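AB hydrolase-1 domain-containing protein (PDB 4Q34) is an uncharacterised member of the alpha/beta-hydrolase family that probably acts as an esterase, cleaving ester bonds of a substrate not yet identified. Local coordinates at residues Y47-F51 and F81-V86; I75-R79 and A310-S314; A203-P207 and L268-W272; K216-L220 and E261-R265. All coordinates share one frame; numbering follows the deposited sequence. Where two conformers were deposited one is given.

Contact 1: residues Y47-F51 and F81-V86; sequences YPLVF and FCVYLV
Leu49 lays its branched end over Phe81: CD1 sits 4.0 Å from the ring centroid in a CH-pi contact, 27° off the ring normal, while CG comes against the CD2 corner. Its CG is turned anti to the carbonyl carbon (chi1 -51°), which brings the isobutyl group across to the neighbouring strand. Next to Leu49 on this face of the sheet, Phe51 uses the CD2-CE2 side of its ring. CE2 closes obliquely to 3.4 Å from Val83 CG1, and in the conformer given Leu85 CD2 lies near Phe51 CD2. On the other face Val50 sends its two methyls to Tyr84 CB and Val86 CG2, and Pro48, just before the strand, touches Tyr84 CE1 with its CB at 3.7 Å. Parallel pairing sets this register: Leu49 N binds Cys82 O, Tyr84 N binds Leu49 O (2.9 Å), and Phe51 N binds Tyr84 O. One water joins Tyr47 O to Cys82 N and another joins Phe51 O to Val86 O. These are the two strands of a beta-alpha-beta unit in the central sheet; helix 72-78 packs on the Leu49-Phe51 face and helix 153-167 on Val50 and Val86, while strands 170-175 and 28-41 flank the pair.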
loop_
_atom_site.group_PDB
_atom_site.type_symbol
_atom_site.label_atom_id
_atom_site.label_comp_id
_atom_site.label_asym_id
_atom_site.label_seq_id
_atom_site.Cartn_x
_atom_site.Cartn_y
_atom_site.Cartn_z
ATOM N N TYR A 47 -20.077 -1.290 -14.320
ATOM C CA TYR A 47 -19.644 -0.237 -13.419
ATOM C C TYR A 47 -18.646 -0.792 -12.420
ATOM O O TYR A 47 -18.942 -1.772 -11.733
ATOM C CB TYR A 47 -20.808 0.417 -12.674
ATOM C CG TYR A 47 -21.843 0.998 -13.598
ATOM C CD1 TYR A 47 -21.553 2.078 -14.413
ATOM C CD2 TYR A 47 -23.088 0.403 -13.714
ATOM C CE1 TYR A 47 -22.515 2.606 -15.254
ATOM C CE2 TYR A 47 -24.050 0.917 -14.562
ATOM C CZ TYR A 47 -23.757 2.019 -15.329
ATOM O OH TYR A 47 -24.729 2.509 -16.170
ATOM N N PRO A 48 -17.449 -0.182 -12.365
ATOM C CA PRO A 48 -16.497 -0.576 -11.375
ATOM C C PRO A 48 -16.926 -0.115 -9.980
ATOM O O PRO A 48 -17.693 0.862 -9.855
ATOM C CB PRO A 48 -15.221 0.175 -11.796
ATOM C CG PRO A 48 -15.708 1.340 -12.604
ATOM C CD PRO A 48 -16.906 0.814 -13.315
ATOM N N LEU A 49 -16.419 -0.818 -8.981
ATOM C CA LEU A 49 -16.522 -0.421 -7.588
ATOM C C LEU A 49 -15.216 0.231 -7.106
ATOM O O LEU A 49 -14.139 -0.324 -7.272
ATOM C CB LEU A 49 -16.860 -1.625 -6.733
ATOM C CG LEU A 49 -18.036 -2.464 -7.161
ATOM C CD1 LEU A 49 -18.219 -3.601 -6.198
ATOM C CD2 LEU A 49 -19.314 -1.642 -7.255
ATOM N N VAL A 50 -15.324 1.423 -6.503
ATOM C CA VAL A 50 -14.215 2.160 -5.942
ATOM C C VAL A 50 -14.430 2.233 -4.435
ATOM O O VAL A 50 -15.493 2.645 -3.986
ATOM C CB VAL A 50 -14.135 3.569 -6.541
ATOM C CG1 VAL A 50 -13.020 4.351 -5.872
ATOM C CG2 VAL A 50 -13.992 3.509 -8.063
ATOM N N PHE A 51 -13.416 1.798 -3.682
ATOM C CA PHE A 51 -13.514 1.696 -2.233
ATOM C C PHE A 51 -12.685 2.743 -1.527
ATOM O O PHE A 51 -11.485 2.866 -1.805
ATOM C CB PHE A 51 -13.083 0.286 -1.796
ATOM C CG PHE A 51 -13.999 -0.806 -2.268
ATOM C CD1 PHE A 51 -15.103 -1.189 -1.539
ATOM C CD2 PHE A 51 -13.754 -1.465 -3.438
ATOM C CE1 PHE A 51 -15.943 -2.192 -1.959
ATOM C CE2 PHE A 51 -14.592 -2.475 -3.871
ATOM C CZ PHE A 51 -15.692 -2.844 -3.146
ATOM N N PHE A 81 -17.182 -7.865 -10.487
ATOM C CA PHE A 81 -16.975 -6.428 -10.521
ATOM C C PHE A 81 -15.473 -6.120 -10.655
ATOM O O PHE A 81 -14.632 -6.752 -9.988
ATOM C CB PHE A 81 -17.473 -5.736 -9.257
ATOM C CG PHE A 81 -18.964 -5.761 -9.065
ATOM C CD1 PHE A 81 -19.562 -6.854 -8.445
ATOM C CD2 PHE A 81 -19.766 -4.694 -9.467
ATOM C CE1 PHE A 81 -20.924 -6.878 -8.232
ATOM C CE2 PHE A 81 -21.129 -4.703 -9.225
ATOM C CZ PHE A 81 -21.701 -5.809 -8.600
ATOM N N CYS A 82 -15.158 -5.097 -11.461
ATOM C CA CYS A 82 -13.862 -4.422 -11.363
ATOM C C CYS A 82 -13.792 -3.753 -10.023
ATOM O O CYS A 82 -14.744 -3.059 -9.637
ATOM C CB CYS A 82 -13.638 -3.370 -12.453
ATOM S SG CYS A 82 -13.727 -4.049 -14.105
ATOM N N VAL A 83 -12.687 -3.952 -9.323
ATOM C CA VAL A 83 -12.536 -3.408 -8.004
ATOM C C VAL A 83 -11.279 -2.516 -7.967
ATOM O O VAL A 83 -10.193 -2.975 -8.321
ATOM C CB VAL A 83 -12.420 -4.512 -6.937
ATOM C CG1 VAL A 83 -12.011 -3.944 -5.615
ATOM C CG2 VAL A 83 -13.717 -5.318 -6.818
ATOM N N TYR A 84 -11.452 -1.285 -7.459
ATOM C CA TYR A 84 -10.404 -0.311 -7.279
ATOM C C TYR A 84 -10.256 -0.041 -5.801
ATOM O O TYR A 84 -11.163 0.475 -5.164
ATOM C CB TYR A 84 -10.735 0.995 -8.028
ATOM C CG TYR A 84 -10.668 0.859 -9.500
ATOM C CD1 TYR A 84 -11.646 0.180 -10.189
ATOM C CD2 TYR A 84 -9.579 1.387 -10.217
ATOM C CE1 TYR A 84 -11.555 0.016 -11.579
ATOM C CE2 TYR A 84 -9.494 1.239 -11.593
ATOM C CZ TYR A 84 -10.464 0.546 -12.257
ATOM O OH TYR A 84 -10.345 0.417 -13.618
ATOM N N LEU A 85 -9.129 -0.437 -5.233
ATOM C CA LEU A 85 -8.831 -0.176 -3.816
ATOM C C LEU A 85 -7.910 1.042 -3.750
ATOM O O LEU A 85 -6.915 1.099 -4.481
ATOM C CB LEU A 85 -8.128 -1.389 -3.168
ATOM C CG LEU A 85 -8.927 -2.655 -2.760
ATOM C CD1 LEU A 85 -8.311 -3.327 -1.552
ATOM C CD2 LEU A 85 -10.399 -2.386 -2.471
ATOM N N VAL A 86 -8.175 1.973 -2.826
ATOM C CA VAL A 86 -7.460 3.231 -2.833
ATOM C C VAL A 86 -6.822 3.487 -1.465
ATOM O O VAL A 86 -7.439 3.182 -0.423
ATOM C CB VAL A 86 -8.437 4.396 -3.206
ATOM C CG1 VAL A 86 -7.685 5.723 -3.247
ATOM C CG2 VAL A 86 -9.174 4.104 -4.540
HETATM O O HOH W 1 -17.437 -3.876 -12.756
HETATM O O HOH W 2 -9.845 2.331 0.325
#

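Contact 2: residues I75-R79 and A310-S314; sequences IFLRR and ADLLS
Arg79 reaches over to Asp311 and Ser314, tying together two helices of the alpha/beta-hydrolase fold, 72-78 and 306-319. It is the first residue beyond the helical part of 72-78, and its chain runs extended from CG to NE. The salt bridge is end-on: NH1 and NH2 both donate to the single oxygen OD1 of Asp311, at 3.0 Å from NH1 and 2.9 Å from NH2. NH1 comes in on the anti lone pair of OD1, whereas NH2 meets that oxygen nearly along its C-O axis. The guanidinium and carboxylate planes are only 19° apart, although OD1 is tilted somewhat out of the guanidinium plane. NH1 has a second acceptor one helical turn further on, Ser314 OG at 3.0 Å. With Asp311 and Ser314 both at its edge, the guanidinium group is held against rotation, and the methyl of Ala310 lies over one face of it. A leucine in place of Arg79 would probably leave Asp311 OD1 without the positive charge that pairs with it, and Ser314 OG without this donor. Main-chain needs are met separately: Arg79 N donates to Ile75 O, Ser314 N donates to Ala310 O, and Arg79 O accepts from the side chain of Arg45. Beneath this polar layer the contact turns apolar, with the outer end of the Phe76 ring, CZ foremost, set among the side chains of helix 306-319 and Leu313 continuing inward to Ala196 and Tyr198 of strand 192-198. There Phe76 CZ stands 3.8 Å from both Ala310 CB and Leu313 CD2.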
loop_
_atom_site.group_PDB
_atom_site.type_symbol
_atom_site.label_atom_id
_atom_site.label_comp_id
_atom_site.label_asym_id
_atom_site.label_seq_id
_atom_site.Cartn_x
_atom_site.Cartn_y
_atom_site.Cartn_z
ATOM N N ILE A 75 -14.239 -10.706 -2.583
ATOM C CA ILE A 75 -15.640 -11.082 -2.720
ATOM C C ILE A 75 -16.286 -10.446 -3.957
ATOM O O ILE A 75 -16.974 -11.117 -4.724
ATOM C CB ILE A 75 -16.423 -10.688 -1.468
ATOM C CG1 ILE A 75 -15.973 -11.541 -0.294
ATOM C CG2 ILE A 75 -17.960 -10.828 -1.673
ATOM C CD1 ILE A 75 -16.399 -11.011 1.063
ATOM N N PHE A 76 -16.068 -9.149 -4.162
ATOM C CA PHE A 76 -16.677 -8.471 -5.300
ATOM C C PHE A 76 -15.980 -8.744 -6.617
ATOM O O PHE A 76 -16.645 -8.763 -7.635
ATOM C CB PHE A 76 -16.918 -6.985 -5.010
ATOM C CG PHE A 76 -18.087 -6.800 -4.082
ATOM C CD1 PHE A 76 -19.385 -6.902 -4.582
ATOM C CD2 PHE A 76 -17.894 -6.730 -2.716
ATOM C CE1 PHE A 76 -20.464 -6.824 -3.744
ATOM C CE2 PHE A 76 -18.991 -6.653 -1.837
ATOM C CZ PHE A 76 -20.271 -6.716 -2.354
ATOM N N LEU A 77 -14.671 -9.034 -6.575
ATOM C CA LEU A 77 -13.970 -9.488 -7.772
ATOM C C LEU A 77 -14.546 -10.823 -8.226
ATOM O O LEU A 77 -14.783 -11.025 -9.424
ATOM C CB LEU A 77 -12.472 -9.641 -7.468
ATOM C CG LEU A 77 -11.608 -10.056 -8.654
ATOM C CD1 LEU A 77 -11.706 -9.024 -9.762
ATOM C CD2 LEU A 77 -10.172 -10.248 -8.179
ATOM N N ARG A 78 -14.805 -11.712 -7.278
ATOM C CA ARG A 78 -15.401 -13.025 -7.588
ATOM C C ARG A 78 -16.797 -12.890 -8.198
ATOM O O ARG A 78 -17.213 -13.703 -9.047
ATOM C CB ARG A 78 -15.419 -13.909 -6.339
ATOM C CG ARG A 78 -15.851 -15.319 -6.658
ATOM C CD ARG A 78 -15.672 -16.227 -5.448
ATOM N NE ARG A 78 -14.252 -16.445 -5.174
ATOM C CZ ARG A 78 -13.603 -15.959 -4.122
ATOM N NH1 ARG A 78 -14.257 -15.297 -3.179
ATOM N NH2 ARG A 78 -12.303 -16.205 -4.001
ATOM N N ARG A 79 -17.506 -11.863 -7.799
ATOM C CA ARG A 79 -18.836 -11.533 -8.305
ATOM C C ARG A 79 -18.832 -10.723 -9.601
ATOM O O ARG A 79 -19.857 -10.183 -10.016
ATOM C CB ARG A 79 -19.600 -10.809 -7.203
ATOM C CG ARG A 79 -19.846 -11.696 -5.996
ATOM C CD ARG A 79 -20.545 -11.019 -4.831
ATOM N NE ARG A 79 -20.596 -11.964 -3.703
ATOM C CZ ARG A 79 -21.480 -11.949 -2.715
ATOM N NH1 ARG A 79 -22.429 -11.010 -2.644
ATOM N NH2 ARG A 79 -21.394 -12.895 -1.780
ATOM N N ALA A 310 -22.029 -8.387 2.409
ATOM C CA ALA A 310 -21.794 -8.267 0.960
ATOM C C ALA A 310 -23.062 -8.607 0.175
ATOM O O ALA A 310 -23.397 -7.929 -0.779
ATOM C CB ALA A 310 -20.634 -9.144 0.513
ATOM N N ASP A 311 -23.805 -9.638 0.598
ATOM C CA ASP A 311 -25.031 -9.983 -0.090
ATOM C C ASP A 311 -26.068 -8.840 -0.099
ATOM O O ASP A 311 -26.787 -8.625 -1.090
ATOM C CB ASP A 311 -25.682 -11.242 0.522
ATOM C CG ASP A 311 -24.896 -12.531 0.249
ATOM O OD1 ASP A 311 -24.033 -12.571 -0.645
ATOM O OD2 ASP A 311 -25.147 -13.525 0.971
ATOM N N LEU A 312 -26.140 -8.121 1.017
ATOM C CA LEU A 312 -27.030 -6.964 1.137
ATOM C C LEU A 312 -26.630 -5.904 0.147
ATOM O O LEU A 312 -27.484 -5.330 -0.542
ATOM C CB LEU A 312 -26.986 -6.338 2.533
ATOM C CG LEU A 312 -27.807 -7.008 3.619
ATOM C CD1 LEU A 312 -27.441 -6.300 4.910
ATOM C CD2 LEU A 312 -29.295 -6.922 3.312
ATOM N N LEU A 313 -25.336 -5.631 0.075
ATOM C CA LEU A 313 -24.862 -4.681 -0.906
ATOM C C LEU A 313 -25.147 -5.155 -2.359
ATOM O O LEU A 313 -25.617 -4.357 -3.193
ATOM C CB LEU A 313 -23.368 -4.371 -0.712
ATOM C CG LEU A 313 -22.753 -3.368 -1.697
ATOM C CD1 LEU A 313 -23.476 -2.029 -1.757
ATOM C CD2 LEU A 313 -21.276 -3.203 -1.372
ATOM N N SER A 314 -24.844 -6.404 -2.674
ATOM C CA SER A 314 -25.119 -6.936 -4.042
ATOM C C SER A 314 -26.601 -6.770 -4.391
ATOM O O SER A 314 -26.954 -6.471 -5.500
ATOM C CB SER A 314 -24.771 -8.415 -4.158
ATOM O OG SER A 314 -23.373 -8.633 -4.191
#

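Contact 3: residues A203-P207 and L268-W272; sequences AVPFP and LMKIW
This is a buried, mostly apolar strand-on-helix contact: Val204, Pro205 and Phe206 of the short strand 204-207 pack against Trp272 on the long helix 257-277, with one hydrogen bond from the indole to a backbone carbonyl. The axes of the two short segments come within 9.9 Å of each other. Trp272 extends its indole toward the strand because CG is anti to the backbone N (chi1 -170°). Val204 CG1 lies over the face of the five-membered ring, 3.6 Å from its centroid, in a CH-pi contact. From the ring edge NE1 donates to Pro205 O at 2.7 Å; the bond is bent, 138° at the hydrogen, and although the oxygen lies in the indole plane, the donor is tilted from the carbonyl plane. The CD1 corner of the indole points at the face of Phe206 in a T-shaped stack, planes at 73°. Strand 204-207 belongs to a small two-stranded parallel sheet with strand 226-229, separate from the main sheet of this alpha/beta hydrolase, and the helix leans on both: Met269 and Trp272 also touch Ile244 of main-sheet strand 242-246. Replacing Trp272 by an alanine would probably open a gap beneath Val204 and Phe206 and leave Pro205 O without its indole donor. A turn earlier on the helix, Leu268 CD1 presses on Phe206 CZ at 3.4 Å, and its CD2 meets Val204 CG2 tip to tip. The selenium of selenomethionine Met269, brought round by bends at chi2 and chi3, approaches the same Val204 methyl at 3.7 Å.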
loop_
_atom_site.group_PDB
_atom_site.type_symbol
_atom_site.label_atom_id
_atom_site.label_comp_id
_atom_site.label_asym_id
_atom_site.label_seq_id
_atom_site.Cartn_x
_atom_site.Cartn_y
_atom_site.Cartn_z
ATOM N N ALA A 203 -19.501 15.916 8.615
ATOM C CA ALA A 203 -19.844 16.884 7.574
ATOM C C ALA A 203 -21.032 16.440 6.711
ATOM O O ALA A 203 -20.951 16.342 5.463
ATOM C CB ALA A 203 -18.632 17.195 6.738
ATOM N N VAL A 204 -22.140 16.182 7.381
ATOM C CA VAL A 204 -23.360 15.765 6.686
ATOM C C VAL A 204 -24.012 17.033 6.135
ATOM O O VAL A 204 -24.273 17.942 6.878
ATOM C CB VAL A 204 -24.302 15.017 7.636
ATOM C CG1 VAL A 204 -25.563 14.612 6.905
ATOM C CG2 VAL A 204 -23.583 13.810 8.250
ATOM N N PRO A 205 -24.244 17.119 4.811
ATOM C CA PRO A 205 -24.701 18.375 4.286
ATOM C C PRO A 205 -26.224 18.577 4.349
ATOM O O PRO A 205 -26.994 17.763 3.847
ATOM C CB PRO A 205 -24.208 18.354 2.820
ATOM C CG PRO A 205 -24.259 16.912 2.486
ATOM C CD PRO A 205 -23.861 16.187 3.745
ATOM N N PHE A 206 -26.631 19.674 4.952
ATOM C CA PHE A 206 -28.015 20.094 4.986
ATOM C C PHE A 206 -28.168 21.495 4.365
ATOM O O PHE A 206 -27.203 22.288 4.376
ATOM C CB PHE A 206 -28.495 20.135 6.429
ATOM C CG PHE A 206 -28.620 18.785 7.064
ATOM C CD1 PHE A 206 -27.557 18.214 7.716
ATOM C CD2 PHE A 206 -29.826 18.118 7.032
ATOM C CE1 PHE A 206 -27.679 16.974 8.328
ATOM C CE2 PHE A 206 -29.944 16.851 7.602
ATOM C CZ PHE A 206 -28.877 16.295 8.265
ATOM N N PRO A 207 -29.375 21.832 3.870
ATOM C CA PRO A 207 -29.591 23.168 3.357
ATOM C C PRO A 207 -29.452 24.209 4.439
ATOM O O PRO A 207 -29.830 23.974 5.590
ATOM C CB PRO A 207 -31.042 23.167 2.867
ATOM C CG PRO A 207 -31.504 21.778 2.921
ATOM C CD PRO A 207 -30.592 21.005 3.827
ATOM N N LEU A 268 -29.172 10.840 12.744
ATOM C CA LEU A 268 -28.962 11.957 11.828
ATOM C C LEU A 268 -29.100 11.554 10.385
ATOM O O LEU A 268 -29.706 12.275 9.611
ATOM C CB LEU A 268 -27.598 12.556 12.041
ATOM C CG LEU A 268 -27.252 13.743 11.163
ATOM C CD1 LEU A 268 -28.291 14.836 11.269
ATOM C CD2 LEU A 268 -25.864 14.226 11.525
HETATM N N MSE A 269 -28.546 10.402 10.024
HETATM C CA MSE A 269 -28.628 9.962 8.623
HETATM C C MSE A 269 -30.060 9.626 8.219
HETATM O O MSE A 269 -30.465 9.851 7.063
HETATM C CB MSE A 269 -27.701 8.807 8.322
HETATM C CG MSE A 269 -26.250 9.033 8.584
HETATM SE SE MSE A 269 -25.647 10.801 8.035
HETATM C CE MSE A 269 -25.289 10.449 6.172
ATOM N N LYS A 270 -30.872 9.112 9.155
ATOM C CA LYS A 270 -32.279 8.909 8.847
ATOM C C LYS A 270 -33.002 10.219 8.566
ATOM O O LYS A 270 -33.856 10.280 7.686
ATOM C CB LYS A 270 -32.984 8.115 9.958
ATOM C CG LYS A 270 -32.465 6.683 10.003
ATOM C CD LYS A 270 -33.391 5.736 10.722
ATOM C CE LYS A 270 -33.151 5.798 12.186
ATOM N NZ LYS A 270 -34.002 4.769 12.851
ATOM N N ILE A 271 -32.642 11.283 9.284
ATOM C CA ILE A 271 -33.228 12.597 9.059
ATOM C C ILE A 271 -32.789 13.137 7.699
ATOM O O ILE A 271 -33.623 13.586 6.911
ATOM C CB ILE A 271 -32.845 13.574 10.170
ATOM C CG1 ILE A 271 -33.524 13.117 11.483
ATOM C CG2 ILE A 271 -33.236 14.995 9.788
ATOM C CD1 ILE A 271 -32.990 13.811 12.739
ATOM N N TRP A 272 -31.493 13.037 7.438
ATOM C CA TRP A 272 -30.891 13.434 6.150
ATOM C C TRP A 272 -31.540 12.722 4.956
ATOM O O TRP A 272 -31.948 13.373 3.993
ATOM C CB TRP A 272 -29.398 13.113 6.184
ATOM C CG TRP A 272 -28.562 13.656 5.054
ATOM C CD1 TRP A 272 -28.273 14.966 4.825
ATOM C CD2 TRP A 272 -27.824 12.909 4.090
ATOM N NE1 TRP A 272 -27.411 15.080 3.745
ATOM C CE2 TRP A 272 -27.123 13.832 3.283
ATOM C CE3 TRP A 272 -27.684 11.540 3.818
ATOM C CZ2 TRP A 272 -26.329 13.439 2.245
ATOM C CZ3 TRP A 272 -26.895 11.152 2.764
ATOM C CH2 TRP A 272 -26.220 12.093 1.994
#

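Contact 4: residues K216-L220 and E261-R265; sequences KFITL and EWTRR
Phe217 holds its CG between the backbone N and the carbonyl carbon (chi1 67°), a crowded position that presents the ring face to Arg264, and Arg264 answers with a bend at chi3 (100°) that carries its chain over that face. Arg264 CD sits over the face, 3.4 Å from the ring centroid, in a CH-pi contact, while Arg264 CB lies by Phe217 CZ and Arg264 NE by Phe217 CG. The guanidinium carbon, Arg264 CZ, is farther out, 4.8 Å from the centroid, which makes an off-centre cation-pi pair with the two planes 40° apart. The two chains run counter to each other, so the arginine's CB, CD and NE line up across the ring. A turn earlier on the helix, Glu261 stretches its carboxylate to the loop, where Leu220 N donates to the syn lone pair of OE2 at 2.9 Å. That oxygen also has Leu220 CG at 3.3 Å and Thr219 CA at 3.4 Å against it; the other oxygen, OE1, forms a salt bridge with Arg115. Thr219 CG2 rests 3.6 Å from NH2 of Arg265, a nitrogen whose charge is paired with Glu225, while Thr219 OG1 bonds to Lys223 O. Residues 216-220 belong to the loop that joins strands 204-207 and 226-229 of the small parallel sheet, and they lie along helix 257-277.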
loop_
_atom_site.group_PDB
_atom_site.type_symbol
_atom_site.label_atom_id
_atom_site.label_comp_id
_atom_site.label_asym_id
_atom_site.label_seq_id
_atom_site.Cartn_x
_atom_site.Cartn_y
_atom_site.Cartn_z
ATOM N N LYS A 216 -26.470 19.285 15.270
ATOM C CA LYS A 216 -25.746 20.399 15.856
ATOM C C LYS A 216 -24.762 19.968 16.933
ATOM O O LYS A 216 -24.071 20.813 17.503
ATOM C CB LYS A 216 -26.730 21.435 16.402
ATOM C CG LYS A 216 -27.491 22.174 15.304
ATOM C CD LYS A 216 -28.267 23.379 15.831
ATOM C CE LYS A 216 -28.829 24.228 14.701
ATOM N NZ LYS A 216 -30.315 24.309 14.704
ATOM N N PHE A 217 -24.672 18.666 17.209
ATOM C CA PHE A 217 -23.710 18.213 18.211
ATOM C C PHE A 217 -22.304 18.374 17.633
ATOM O O PHE A 217 -22.122 18.319 16.414
ATOM C CB PHE A 217 -24.019 16.801 18.740
ATOM C CG PHE A 217 -23.851 15.692 17.728
ATOM C CD1 PHE A 217 -24.855 15.407 16.793
ATOM C CD2 PHE A 217 -22.710 14.897 17.738
ATOM C CE1 PHE A 217 -24.707 14.372 15.884
ATOM C CE2 PHE A 217 -22.560 13.858 16.830
ATOM C CZ PHE A 217 -23.561 13.591 15.902
ATOM N N ILE A 218 -21.350 18.686 18.510
ATOM C CA ILE A 218 -19.931 18.848 18.165
ATOM C C ILE A 218 -19.236 17.567 18.581
ATOM O O ILE A 218 -19.406 17.097 19.720
ATOM C CB ILE A 218 -19.257 20.026 18.919
ATOM N N THR A 219 -18.461 17.002 17.669
ATOM C CA THR A 219 -17.798 15.733 17.926
ATOM C C THR A 219 -16.630 15.879 18.868
ATOM O O THR A 219 -16.231 16.993 19.206
ATOM C CB THR A 219 -17.249 15.110 16.638
ATOM O OG1 THR A 219 -16.668 16.129 15.827
ATOM C CG2 THR A 219 -18.342 14.438 15.879
ATOM N N LEU A 220 -16.087 14.727 19.273
ATOM C CA LEU A 220 -14.803 14.637 19.975
ATOM C C LEU A 220 -13.671 15.270 19.138
ATOM O O LEU A 220 -12.730 15.860 19.680
ATOM C CB LEU A 220 -14.490 13.170 20.293
ATOM C CG LEU A 220 -15.431 12.464 21.279
ATOM C CD1 LEU A 220 -15.198 10.958 21.236
ATOM C CD2 LEU A 220 -15.262 13.011 22.694
ATOM N N GLU A 261 -21.576 8.544 19.718
ATOM C CA GLU A 261 -21.541 9.304 18.486
ATOM C C GLU A 261 -22.129 8.512 17.340
ATOM O O GLU A 261 -22.746 9.109 16.475
ATOM C CB GLU A 261 -20.129 9.732 18.142
ATOM C CG GLU A 261 -19.659 10.841 19.057
ATOM C CD GLU A 261 -18.382 11.531 18.597
ATOM O OE1 GLU A 261 -17.731 11.058 17.632
ATOM O OE2 GLU A 261 -18.046 12.564 19.214
ATOM N N TRP A 262 -21.946 7.187 17.332
ATOM C CA TRP A 262 -22.504 6.351 16.265
ATOM C C TRP A 262 -24.026 6.278 16.362
ATOM O O TRP A 262 -24.722 6.301 15.376
ATOM C CB TRP A 262 -21.865 4.948 16.222
ATOM C CG TRP A 262 -20.400 5.007 16.062
ATOM C CD1 TRP A 262 -19.444 4.626 16.974
ATOM C CD2 TRP A 262 -19.689 5.496 14.912
ATOM N NE1 TRP A 262 -18.189 4.849 16.463
ATOM C CE2 TRP A 262 -18.309 5.370 15.193
ATOM C CE3 TRP A 262 -20.085 6.024 13.670
ATOM C CZ2 TRP A 262 -17.322 5.798 14.300
ATOM C CZ3 TRP A 262 -19.079 6.412 12.745
ATOM C CH2 TRP A 262 -17.725 6.290 13.074
ATOM N N THR A 263 -24.559 6.177 17.568
ATOM C CA THR A 263 -25.998 6.299 17.733
ATOM C C THR A 263 -26.569 7.584 17.183
ATOM O O THR A 263 -27.620 7.563 16.546
ATOM C CB THR A 263 -26.350 6.230 19.240
ATOM O OG1 THR A 263 -25.710 5.070 19.783
ATOM C CG2 THR A 263 -27.819 6.140 19.450
ATOM N N ARG A 264 -25.915 8.701 17.497
ATOM C CA ARG A 264 -26.334 10.019 16.986
ATOM C C ARG A 264 -26.272 10.059 15.464
ATOM O O ARG A 264 -27.152 10.668 14.823
ATOM C CB ARG A 264 -25.439 11.157 17.494
ATOM C CG ARG A 264 -25.152 11.160 18.987
ATOM C CD ARG A 264 -24.321 12.390 19.350
ATOM N NE ARG A 264 -25.176 13.416 19.905
ATOM C CZ ARG A 264 -25.330 13.657 21.201
ATOM N NH1 ARG A 264 -24.642 12.979 22.117
ATOM N NH2 ARG A 264 -26.170 14.598 21.583
ATOM N N ARG A 265 -25.260 9.401 14.897
ATOM C CA ARG A 265 -25.075 9.379 13.438
ATOM C C ARG A 265 -26.181 8.599 12.729
ATOM O O ARG A 265 -26.698 9.052 11.707
ATOM C CB ARG A 265 -23.686 8.865 13.075
ATOM C CG ARG A 265 -22.694 9.991 13.310
ATOM C CD ARG A 265 -21.279 9.480 13.349
ATOM N NE ARG A 265 -20.396 10.628 13.389
ATOM C CZ ARG A 265 -19.108 10.557 13.636
ATOM N NH1 ARG A 265 -18.526 9.399 13.911
ATOM N NH2 ARG A 265 -18.411 11.684 13.615
#

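The four contacts fall into two pairs. Contacts 1 and 2, with centres 11 Å apart, meet through helix 72-78: Phe76 O probably accepts from Phe81 N at 3.0 Å, and Phe76 CB packs on Leu49 CD1. Contacts 3 and 4 have centres 12 Å apart and share helix 257-277, which receives the short strand at 268-272 and the following loop at 261-265. Between the pairs there is no touch; contacts 1 and 4 lie on opposite sides of the chain's centre, nearest atoms about 16 Å apart. Glycerol, probably from the crystallisation liquor, is bound about 3 Å from the side chain of Tyr84 in contact 1; glycerol also lies about 5 Å from that of Leu220 in contact 4.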